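Local coordinates for kinase-associated protein B (Bacillus cereus, PDB 1Y71) that is of unknown function but is probably a kinase-associated protein of Bacillus with an SH3-related fold, at residues K38-V42 and I88-S94; H45-G49 and F62-A67; L99-M103 and L121-K125. One frame throughout, in Å; residues are numbered along the deposited sequence.

Contact 1: K38-V42 and I88-S94; sequences KVLAV and IPDYTES
Residues 38-42 form the end of strand 34-42, and residues 88-94 run from an extended loop, 88-90, into the first turn of helix 91-104. Strand geometry is broken at Leu40 (phi/psi -114/-29), which with Ala41 (-156/159) forms a classic beta bulge: both face Ile24 of strand 21-31. The backbones come closest at Ala41 and Tyr91 (CA-CA 4.3 Å) and at Val42 and Ser94 (CA-CA 5.3 Å). Asp90 is the N-cap; its OD1 accepts from Glu93 N at 3.0 Å, and Ser94 N bonds to Asp90 O at 2.8 Å. Ser94, in the p rotamer, links helix to strand: Val42 N donates to its OG (2.8 Å, nearly linear), while the same OG donates to Tyr91 O at 2.6 Å. One water bridges Val42 O (2.6 Å) and Ser94 O (2.8 Å). A second lies 2.8 Å from Leu40 O and makes a weak bond with Tyr91 N at 3.1 Å. Tyr91 (chi1 t) sets its ring across the strand, with CE1 4.0 Å from Val39 CG1 and 3.7 Å from Val42 CG2; its hydroxyl bonds to Leu68 O. Ile88 CG2 lies 4.0 Å from Leu40 CB, and Pro89 CG lies 3.5 Å from Ala41 CB. The second subunit continues this apolar patch, its Ile88 packing on Leu40 and Ile88. Here a capped helix start docks on a bulged strand, joining the C-terminal helical part of the KapB fold to its SH3-like antiparallel sheet beside the subunit interface.

Contact 2: H45-G49 and F62-A67; sequences HPVQG and FHERRA
Two extended, irregular segments, both in the connection between strands 34-42 and 73-77, run nearly antiparallel, their end-to-end directions 160° apart. CA-CA distances are 6.0 Å for His45 and Ala67, 5.5 Å for Gln48 and Arg65, and 4.6 Å for Gly49 and Phe62. Hydrogen bonding centres on Arg65 (chi1 t, chi2 t, chi3 m), whose NH1 donates to Val47 O at 2.9 Å and to Gly49 O at 2.7 Å; its NH2 adds a weak bond to Gly49 O at 3.1 Å. Between the backbones, Gly49 N gives a weak bond to His63 O at 3.3 Å. Outside the segments, the hydroxyl of Tyr128 is hydrogen-bonded to His45 NE2 and, separately, to the backbone N of Ala67. The segments are thus the two arms of a long excursion from the SH3-like sheet; residues 50-61, which join the arms, are not modelled. Among nonpolar contacts, Gly49 CA sits over the face of the Phe62 ring in a CH-pi interaction, 3.6 Å from its centroid. Gly49 has phi 107°, and a CB there would clash with Phe62 CE1. Gln48 CB lies 3.7 Å from Phe62 CE2. At the other end Pro46 CB meets Arg65 CG at 3.7 Å, and Pro46 CD lies 4.2 Å from Ala67 CB. Beside them His45 (chi1 t) places CD2 3.9 Å from Ala67 CB.

Contact 3: L99-M103 and L121-K125; sequences LETQM and LQQLK
This is a helix-helix contact between the two C-terminal helices, 91-104 and 112-127, beside the loop that carries His45 and Pro46. The segments 99-103 and 121-125 run antiparallel, with N-to-C directions 164° apart (signed crossing angle -164°) and axes 10.7 Å apart at closest approach. Both are regular: Met103 N bonds to Leu99 O, and Lys125 N to Leu121 O, each at 2.9 Å. The closest backbone pair is Met103 with Leu121, CA to CA 7.0 Å. Leu121 (m, t) points into the neighbouring helix and meets three residues there: its CD2 lies 3.7 Å from Leu99 CD1 and 3.3 Å from Gln102 OE1, and its CB lies 3.8 Å from Met103 CG. One turn on, Lys125 is fully extended, all four chi angles t. Its CB lies 3.5 Å from Leu99 CD2 (Leu99 t, p), its CD 4.1 Å from Met103 CE, and its NZ forms a long salt bridge with Glu100 OE2 at 3.7 Å. The stronger partner of Glu100 OE2 is Lys96 NZ, in its own helix. Met103, a selenomethionine, has chi angles m, t, m and brings SE to 4.3 Å from Gln122 N. The amide end of Gln102 turns to the loop: its NE2 donates to Pro46 O, and its OE1 takes a weak bond from His45 ND1. An apolar seam of Leu99, Met103 and Leu121, bordered by the long ion pair, joins two successive antiparallel helices, a helical hairpin that forms the C-terminal part of this chain.

Overall arrangement
Along the chain contact 2 is nested inside the loop closed by contact 1, and contact 3 follows both. Contacts 1 and 3 share helix 91-104, which starts against strand 34-42 and ends against helix 112-127; their centres are 16 Å apart. Contacts 1 and 2 lie on opposite sides of the chain's centre, 18 Å between centres, although residues 38-42 and 45-49 almost adjoin in sequence. Contacts 2 and 3, with centres 10 Å apart, touch directly: Gln102 NE2 meets Pro46 O at 3.1 Å, and Leu124 CD1 packs 3.5 Å from His45 CE1. Together they join sheet, long loop and helical hairpin, while the second subunit reaches contact 1 alone.

Contact 1: K38-V42 and I88-S94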
loop_
_atom_site.group_PDB
_atom_site.type_symbol
_atom_site.label_atom_id
_atom_site.label_comp_id
_atom_site.label_asym_id
_atom_site.label_seq_id
_atom_site.Cartn_x
_atom_site.Cartn_y
_atom_site.Cartn_z
ATOM N N LYS B 38 10.679 -6.408 2.660
ATOM C CA LYS B 38 9.373 -6.789 3.164
ATOM C C LYS B 38 8.337 -6.476 2.095
ATOM O O LYS B 38 8.121 -5.307 1.739
ATOM C CB LYS B 38 9.068 -6.052 4.474
ATOM C CG LYS B 38 7.744 -6.412 5.195
ATOM C CD LYS B 38 7.262 -5.224 6.078
ATOM C CE LYS B 38 7.859 -5.135 7.474
ATOM N NZ LYS B 38 7.589 -3.743 8.107
ATOM N N VAL B 39 7.666 -7.518 1.620
ATOM C CA VAL B 39 6.724 -7.396 0.497
ATOM C C VAL B 39 5.447 -6.670 0.943
ATOM O O VAL B 39 4.811 -7.032 1.947
ATOM C CB VAL B 39 6.376 -8.781 -0.109
ATOM C CG1 VAL B 39 5.253 -8.688 -1.159
ATOM C CG2 VAL B 39 7.591 -9.418 -0.703
ATOM N N LEU B 40 5.075 -5.638 0.186
ATOM C CA LEU B 40 3.826 -4.910 0.459
ATOM C C LEU B 40 2.750 -5.038 -0.621
ATOM O O LEU B 40 1.543 -4.904 -0.336
ATOM C CB LEU B 40 4.124 -3.428 0.709
ATOM C CG LEU B 40 5.061 -3.148 1.875
ATOM C CD1 LEU B 40 5.491 -1.658 1.874
ATOM C CD2 LEU B 40 4.489 -3.567 3.274
ATOM N N ALA B 41 3.187 -5.234 -1.869
ATOM C CA ALA B 41 2.267 -5.331 -2.988
ATOM C C ALA B 41 2.910 -6.113 -4.114
ATOM O O ALA B 41 4.138 -6.216 -4.174
ATOM C CB ALA B 41 1.857 -3.958 -3.473
ATOM N N VAL B 42 2.067 -6.651 -4.995
ATOM C CA VAL B 42 2.505 -7.377 -6.181
ATOM C C VAL B 42 2.300 -6.550 -7.455
ATOM O O VAL B 42 1.207 -6.090 -7.722
ATOM C CB VAL B 42 1.765 -8.722 -6.346
ATOM C CG1 VAL B 42 2.397 -9.548 -7.532
ATOM C CG2 VAL B 42 1.784 -9.527 -5.029
ATOM N N ILE B 88 1.384 2.894 -2.954
ATOM C CA ILE B 88 1.471 1.486 -2.634
ATOM C C ILE B 88 0.057 0.903 -2.712
ATOM O O ILE B 88 -0.837 1.309 -1.957
ATOM C CB ILE B 88 2.112 1.239 -1.236
ATOM C CG1 ILE B 88 3.502 1.895 -1.174
ATOM C CG2 ILE B 88 2.165 -0.295 -0.926
ATOM C CD1 ILE B 88 4.122 1.816 0.170
ATOM N N PRO B 89 -0.164 -0.027 -3.641
ATOM C CA PRO B 89 -1.483 -0.616 -3.769
ATOM C C PRO B 89 -1.758 -1.565 -2.610
ATOM O O PRO B 89 -0.828 -2.020 -1.963
ATOM C CB PRO B 89 -1.409 -1.428 -5.068
ATOM C CG PRO B 89 -0.000 -1.617 -5.356
ATOM C CD PRO B 89 0.799 -0.558 -4.622
ATOM N N ASP B 90 -3.034 -1.848 -2.378
ATOM C CA ASP B 90 -3.441 -2.877 -1.440
ATOM C C ASP B 90 -2.918 -4.220 -1.917
ATOM O O ASP B 90 -3.071 -4.555 -3.110
ATOM C CB ASP B 90 -4.967 -2.949 -1.380
ATOM C CG ASP B 90 -5.443 -4.044 -0.477
ATOM O OD1 ASP B 90 -5.899 -5.125 -0.955
ATOM O OD2 ASP B 90 -5.369 -3.799 0.731
ATOM N N TYR B 91 -2.304 -4.992 -1.011
ATOM C CA TYR B 91 -1.589 -6.199 -1.410
ATOM C C TYR B 91 -2.582 -7.097 -2.162
ATOM O O TYR B 91 -2.307 -7.559 -3.271
ATOM C CB TYR B 91 -1.006 -6.978 -0.197
ATOM C CG TYR B 91 -0.463 -8.347 -0.614
ATOM C CD1 TYR B 91 0.868 -8.505 -0.984
ATOM C CD2 TYR B 91 -1.296 -9.456 -0.658
ATOM C CE1 TYR B 91 1.361 -9.729 -1.397
ATOM C CE2 TYR B 91 -0.827 -10.713 -1.070
ATOM C CZ TYR B 91 0.493 -10.844 -1.431
ATOM O OH TYR B 91 0.937 -12.076 -1.842
ATOM N N THR B 92 -3.729 -7.369 -1.550
ATOM C CA THR B 92 -4.694 -8.305 -2.128
ATOM C C THR B 92 -5.226 -7.871 -3.487
ATOM O O THR B 92 -5.248 -8.670 -4.448
ATOM C CB THR B 92 -5.845 -8.595 -1.111
ATOM O OG1 THR B 92 -5.270 -9.287 -0.007
ATOM C CG2 THR B 92 -6.969 -9.447 -1.725
ATOM N N GLU B 93 -5.612 -6.600 -3.598
ATOM C CA GLU B 93 -6.043 -6.102 -4.889
ATOM C C GLU B 93 -4.907 -6.124 -5.945
ATOM O O GLU B 93 -5.167 -6.392 -7.129
ATOM C CB GLU B 93 -6.653 -4.716 -4.771
ATOM C CG GLU B 93 -7.831 -4.490 -5.738
ATOM C CD GLU B 93 -9.009 -5.499 -5.597
ATOM O OE1 GLU B 93 -9.290 -6.007 -4.471
ATOM O OE2 GLU B 93 -9.665 -5.771 -6.629
ATOM N N SER B 94 -3.677 -5.839 -5.520
ATOM C CA SER B 94 -2.541 -5.866 -6.448
ATOM C C SER B 94 -2.303 -7.298 -6.976
ATOM O O SER B 94 -1.975 -7.504 -8.164
ATOM C CB SER B 94 -1.263 -5.292 -5.797
ATOM O OG SER B 94 -0.724 -6.168 -4.813
HETATM O O HOH W 1 -0.443 -3.478 0.987
HETATM O O HOH W 2 -0.744 -5.336 -9.326
#

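Contact 2: H45-G49 and F62-A67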
loop_
_atom_site.group_PDB
_atom_site.type_symbol
_atom_site.label_atom_id
_atom_site.label_comp_id
_atom_site.label_asym_id
_atom_site.label_seq_id
_atom_site.Cartn_x
_atom_site.Cartn_y
_atom_site.Cartn_z
ATOM N N HIS B 45 3.008 -11.064 -11.258
ATOM C CA HIS B 45 2.909 -12.417 -10.731
ATOM C C HIS B 45 3.954 -13.272 -11.437
ATOM O O HIS B 45 4.203 -13.080 -12.643
ATOM C CB HIS B 45 1.474 -12.971 -10.865
ATOM C CG HIS B 45 1.225 -14.193 -10.039
ATOM N ND1 HIS B 45 1.572 -15.460 -10.465
ATOM C CD2 HIS B 45 0.683 -14.345 -8.806
ATOM C CE1 HIS B 45 1.234 -16.342 -9.540
ATOM N NE2 HIS B 45 0.708 -15.692 -8.515
ATOM N N PRO B 46 4.639 -14.146 -10.681
ATOM C CA PRO B 46 5.729 -14.916 -11.292
ATOM C C PRO B 46 5.273 -15.900 -12.374
ATOM O O PRO B 46 4.114 -16.362 -12.390
ATOM C CB PRO B 46 6.304 -15.709 -10.121
ATOM C CG PRO B 46 5.165 -15.778 -9.127
ATOM C CD PRO B 46 4.547 -14.411 -9.228
ATOM N N VAL B 47 6.221 -16.219 -13.238
ATOM C CA VAL B 47 6.015 -17.155 -14.328
ATOM C C VAL B 47 5.851 -18.547 -13.724
ATOM O O VAL B 47 6.453 -18.856 -12.697
ATOM C CB VAL B 47 7.224 -17.099 -15.312
ATOM C CG1 VAL B 47 6.933 -17.883 -16.580
ATOM C CG2 VAL B 47 7.440 -15.702 -15.755
ATOM N N GLN B 48 5.030 -19.381 -14.355
ATOM C CA GLN B 48 4.802 -20.744 -13.877
ATOM C C GLN B 48 5.687 -21.758 -14.596
ATOM O O GLN B 48 6.221 -21.483 -15.671
ATOM C CB GLN B 48 3.328 -21.117 -14.080
ATOM C CG GLN B 48 2.360 -20.126 -13.429
ATOM C CD GLN B 48 2.625 -19.940 -11.949
ATOM O OE1 GLN B 48 3.112 -18.889 -11.511
ATOM N NE2 GLN B 48 2.310 -20.958 -11.166
ATOM N N GLY B 49 5.846 -22.930 -13.983
ATOM C CA GLY B 49 6.551 -24.058 -14.605
ATOM C C GLY B 49 7.912 -24.251 -13.960
ATOM O O GLY B 49 8.382 -23.360 -13.238
ATOM N N PHE B 62 5.338 -29.709 -14.449
ATOM C CA PHE B 62 4.829 -28.338 -14.402
ATOM C C PHE B 62 4.148 -28.059 -13.053
ATOM O O PHE B 62 2.999 -28.474 -12.827
ATOM C CB PHE B 62 3.861 -28.082 -15.566
ATOM C CG PHE B 62 3.739 -26.628 -15.962
ATOM C CD1 PHE B 62 4.426 -26.135 -17.080
ATOM C CD2 PHE B 62 2.922 -25.751 -15.235
ATOM C CE1 PHE B 62 4.307 -24.801 -17.460
ATOM C CE2 PHE B 62 2.806 -24.421 -15.605
ATOM C CZ PHE B 62 3.499 -23.941 -16.723
ATOM N N HIS B 63 4.862 -27.356 -12.169
ATOM C CA HIS B 63 4.335 -27.010 -10.855
ATOM C C HIS B 63 3.950 -25.533 -10.758
ATOM O O HIS B 63 4.378 -24.707 -11.559
ATOM C CB HIS B 63 5.343 -27.368 -9.748
ATOM C CG HIS B 63 6.599 -26.546 -9.775
ATOM N ND1 HIS B 63 6.603 -25.179 -9.578
ATOM C CD2 HIS B 63 7.892 -26.901 -9.961
ATOM C CE1 HIS B 63 7.843 -24.730 -9.647
ATOM N NE2 HIS B 63 8.645 -25.754 -9.885
ATOM N N GLU B 64 3.134 -25.210 -9.766
ATOM C CA GLU B 64 2.765 -23.842 -9.539
ATOM C C GLU B 64 3.878 -23.079 -8.832
ATOM O O GLU B 64 4.749 -23.656 -8.173
ATOM C CB GLU B 64 1.452 -23.749 -8.769
ATOM C CG GLU B 64 1.519 -24.222 -7.356
ATOM C CD GLU B 64 0.209 -24.015 -6.641
ATOM O OE1 GLU B 64 0.251 -23.722 -5.416
ATOM O OE2 GLU B 64 -0.860 -24.130 -7.308
ATOM N N ARG B 65 3.841 -21.766 -8.992
ATOM C CA ARG B 65 4.793 -20.883 -8.344
ATOM C C ARG B 65 3.972 -19.750 -7.753
ATOM O O ARG B 65 3.404 -18.948 -8.498
ATOM C CB ARG B 65 5.816 -20.393 -9.363
ATOM C CG ARG B 65 6.697 -19.220 -8.884
ATOM C CD ARG B 65 7.947 -19.080 -9.746
ATOM N NE ARG B 65 8.766 -20.298 -9.734
ATOM C CZ ARG B 65 8.779 -21.222 -10.697
ATOM N NH1 ARG B 65 8.010 -21.094 -11.784
ATOM N NH2 ARG B 65 9.578 -22.282 -10.575
ATOM N N ARG B 66 3.890 -19.704 -6.424
ATOM C CA ARG B 66 3.171 -18.626 -5.712
ATOM C C ARG B 66 3.944 -17.296 -5.642
ATOM O O ARG B 66 5.158 -17.283 -5.509
ATOM C CB ARG B 66 2.839 -19.063 -4.261
ATOM C CG ARG B 66 1.696 -20.020 -4.102
ATOM C CD ARG B 66 1.515 -20.410 -2.611
ATOM N NE ARG B 66 0.168 -20.927 -2.411
ATOM C CZ ARG B 66 -0.756 -20.397 -1.620
ATOM N NH1 ARG B 66 -0.513 -19.311 -0.898
ATOM N NH2 ARG B 66 -1.943 -20.982 -1.556
ATOM N N ALA B 67 3.216 -16.175 -5.697
ATOM C CA ALA B 67 3.766 -14.864 -5.343
ATOM C C ALA B 67 4.268 -14.851 -3.910
ATOM O O ALA B 67 3.775 -15.624 -3.067
ATOM C CB ALA B 67 2.700 -13.748 -5.537
#

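Contact 3: L99-M103 and L121-K125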
loop_
_atom_site.group_PDB
_atom_site.type_symbol
_atom_site.label_atom_id
_atom_site.label_comp_id
_atom_site.label_asym_id
_atom_site.label_seq_id
_atom_site.Cartn_x
_atom_site.Cartn_y
_atom_site.Cartn_z
ATOM N N LEU B 99 -2.368 -11.072 -11.340
ATOM C CA LEU B 99 -2.798 -12.357 -11.829
ATOM C C LEU B 99 -3.678 -12.245 -13.078
ATOM O O LEU B 99 -3.495 -12.995 -14.052
ATOM C CB LEU B 99 -3.558 -13.081 -10.723
ATOM C CG LEU B 99 -3.726 -14.576 -10.880
ATOM C CD1 LEU B 99 -2.366 -15.226 -10.901
ATOM C CD2 LEU B 99 -4.600 -15.111 -9.675
ATOM N N GLU B 100 -4.625 -11.315 -13.047
ATOM C CA GLU B 100 -5.504 -11.111 -14.217
ATOM C C GLU B 100 -4.680 -10.666 -15.425
ATOM O O GLU B 100 -4.875 -11.176 -16.555
ATOM C CB GLU B 100 -6.662 -10.161 -13.912
ATOM C CG GLU B 100 -7.754 -10.863 -13.091
ATOM C CD GLU B 100 -8.604 -9.929 -12.253
ATOM O OE1 GLU B 100 -8.419 -8.679 -12.326
ATOM O OE2 GLU B 100 -9.476 -10.459 -11.511
ATOM N N THR B 101 -3.702 -9.789 -15.175
ATOM C CA THR B 101 -2.774 -9.328 -16.218
ATOM C C THR B 101 -2.009 -10.474 -16.868
ATOM O O THR B 101 -1.958 -10.581 -18.117
ATOM C CB THR B 101 -1.815 -8.214 -15.669
ATOM O OG1 THR B 101 -2.609 -7.095 -15.317
ATOM C CG2 THR B 101 -0.733 -7.765 -16.667
ATOM N N GLN B 102 -1.443 -11.345 -16.038
ATOM C CA GLN B 102 -0.698 -12.482 -16.535
ATOM C C GLN B 102 -1.591 -13.439 -17.331
ATOM O O GLN B 102 -1.196 -13.947 -18.396
ATOM C CB GLN B 102 -0.052 -13.251 -15.394
ATOM C CG GLN B 102 0.881 -14.384 -15.877
ATOM C CD GLN B 102 1.568 -15.065 -14.730
ATOM O OE1 GLN B 102 1.195 -14.875 -13.570
ATOM N NE2 GLN B 102 2.603 -15.816 -15.025
HETATM N N MSE B 103 -2.771 -13.710 -16.798
HETATM C CA MSE B 103 -3.737 -14.537 -17.506
HETATM C C MSE B 103 -4.120 -13.968 -18.853
HETATM O O MSE B 103 -4.112 -14.700 -19.846
HETATM C CB MSE B 103 -4.958 -14.825 -16.650
HETATM C CG MSE B 103 -4.633 -15.767 -15.503
HETATM SE SE MSE B 103 -6.194 -16.301 -14.449
HETATM C CE MSE B 103 -6.697 -14.643 -13.664
ATOM N N LEU B 121 -2.583 -20.856 -13.239
ATOM C CA LEU B 121 -3.006 -19.568 -12.673
ATOM C C LEU B 121 -4.452 -19.574 -12.238
ATOM O O LEU B 121 -4.796 -18.951 -11.236
ATOM C CB LEU B 121 -2.733 -18.408 -13.637
ATOM C CG LEU B 121 -1.261 -18.255 -14.078
ATOM C CD1 LEU B 121 -1.118 -17.445 -15.339
ATOM C CD2 LEU B 121 -0.415 -17.676 -12.944
ATOM N N GLN B 122 -5.304 -20.278 -12.987
ATOM C CA GLN B 122 -6.725 -20.367 -12.612
ATOM C C GLN B 122 -6.880 -21.006 -11.220
ATOM O O GLN B 122 -7.654 -20.533 -10.401
ATOM C CB GLN B 122 -7.551 -21.120 -13.668
ATOM C CG GLN B 122 -7.796 -20.348 -14.962
ATOM C CD GLN B 122 -8.421 -21.210 -16.069
ATOM O OE1 GLN B 122 -7.948 -22.320 -16.370
ATOM N NE2 GLN B 122 -9.495 -20.699 -16.681
ATOM N N GLN B 123 -6.119 -22.058 -10.956
ATOM C CA GLN B 123 -6.127 -22.695 -9.645
ATOM C C GLN B 123 -5.538 -21.797 -8.572
ATOM O O GLN B 123 -6.105 -21.691 -7.468
ATOM C CB GLN B 123 -5.356 -24.020 -9.659
ATOM C CG GLN B 123 -5.513 -24.841 -8.365
ATOM C CD GLN B 123 -6.974 -25.052 -7.979
ATOM O OE1 GLN B 123 -7.800 -25.393 -8.823
ATOM N NE2 GLN B 123 -7.301 -24.826 -6.698
ATOM N N LEU B 124 -4.388 -21.196 -8.874
ATOM C CA LEU B 124 -3.733 -20.282 -7.927
ATOM C C LEU B 124 -4.701 -19.196 -7.452
ATOM O O LEU B 124 -4.745 -18.860 -6.267
ATOM C CB LEU B 124 -2.490 -19.647 -8.543
ATOM C CG LEU B 124 -1.144 -20.346 -8.393
ATOM C CD1 LEU B 124 -0.112 -19.507 -9.065
ATOM C CD2 LEU B 124 -0.790 -20.560 -6.916
ATOM N N LYS B 125 -5.489 -18.682 -8.393
ATOM C CA LYS B 125 -6.518 -17.687 -8.120
ATOM C C LYS B 125 -7.501 -18.185 -7.043
ATOM O O LYS B 125 -7.932 -17.419 -6.179
ATOM C CB LYS B 125 -7.262 -17.343 -9.414
ATOM C CG LYS B 125 -8.399 -16.340 -9.224
ATOM C CD LYS B 125 -9.047 -15.917 -10.534
ATOM C CE LYS B 125 -10.246 -14.994 -10.231
ATOM N NZ LYS B 125 -10.539 -14.025 -11.336
#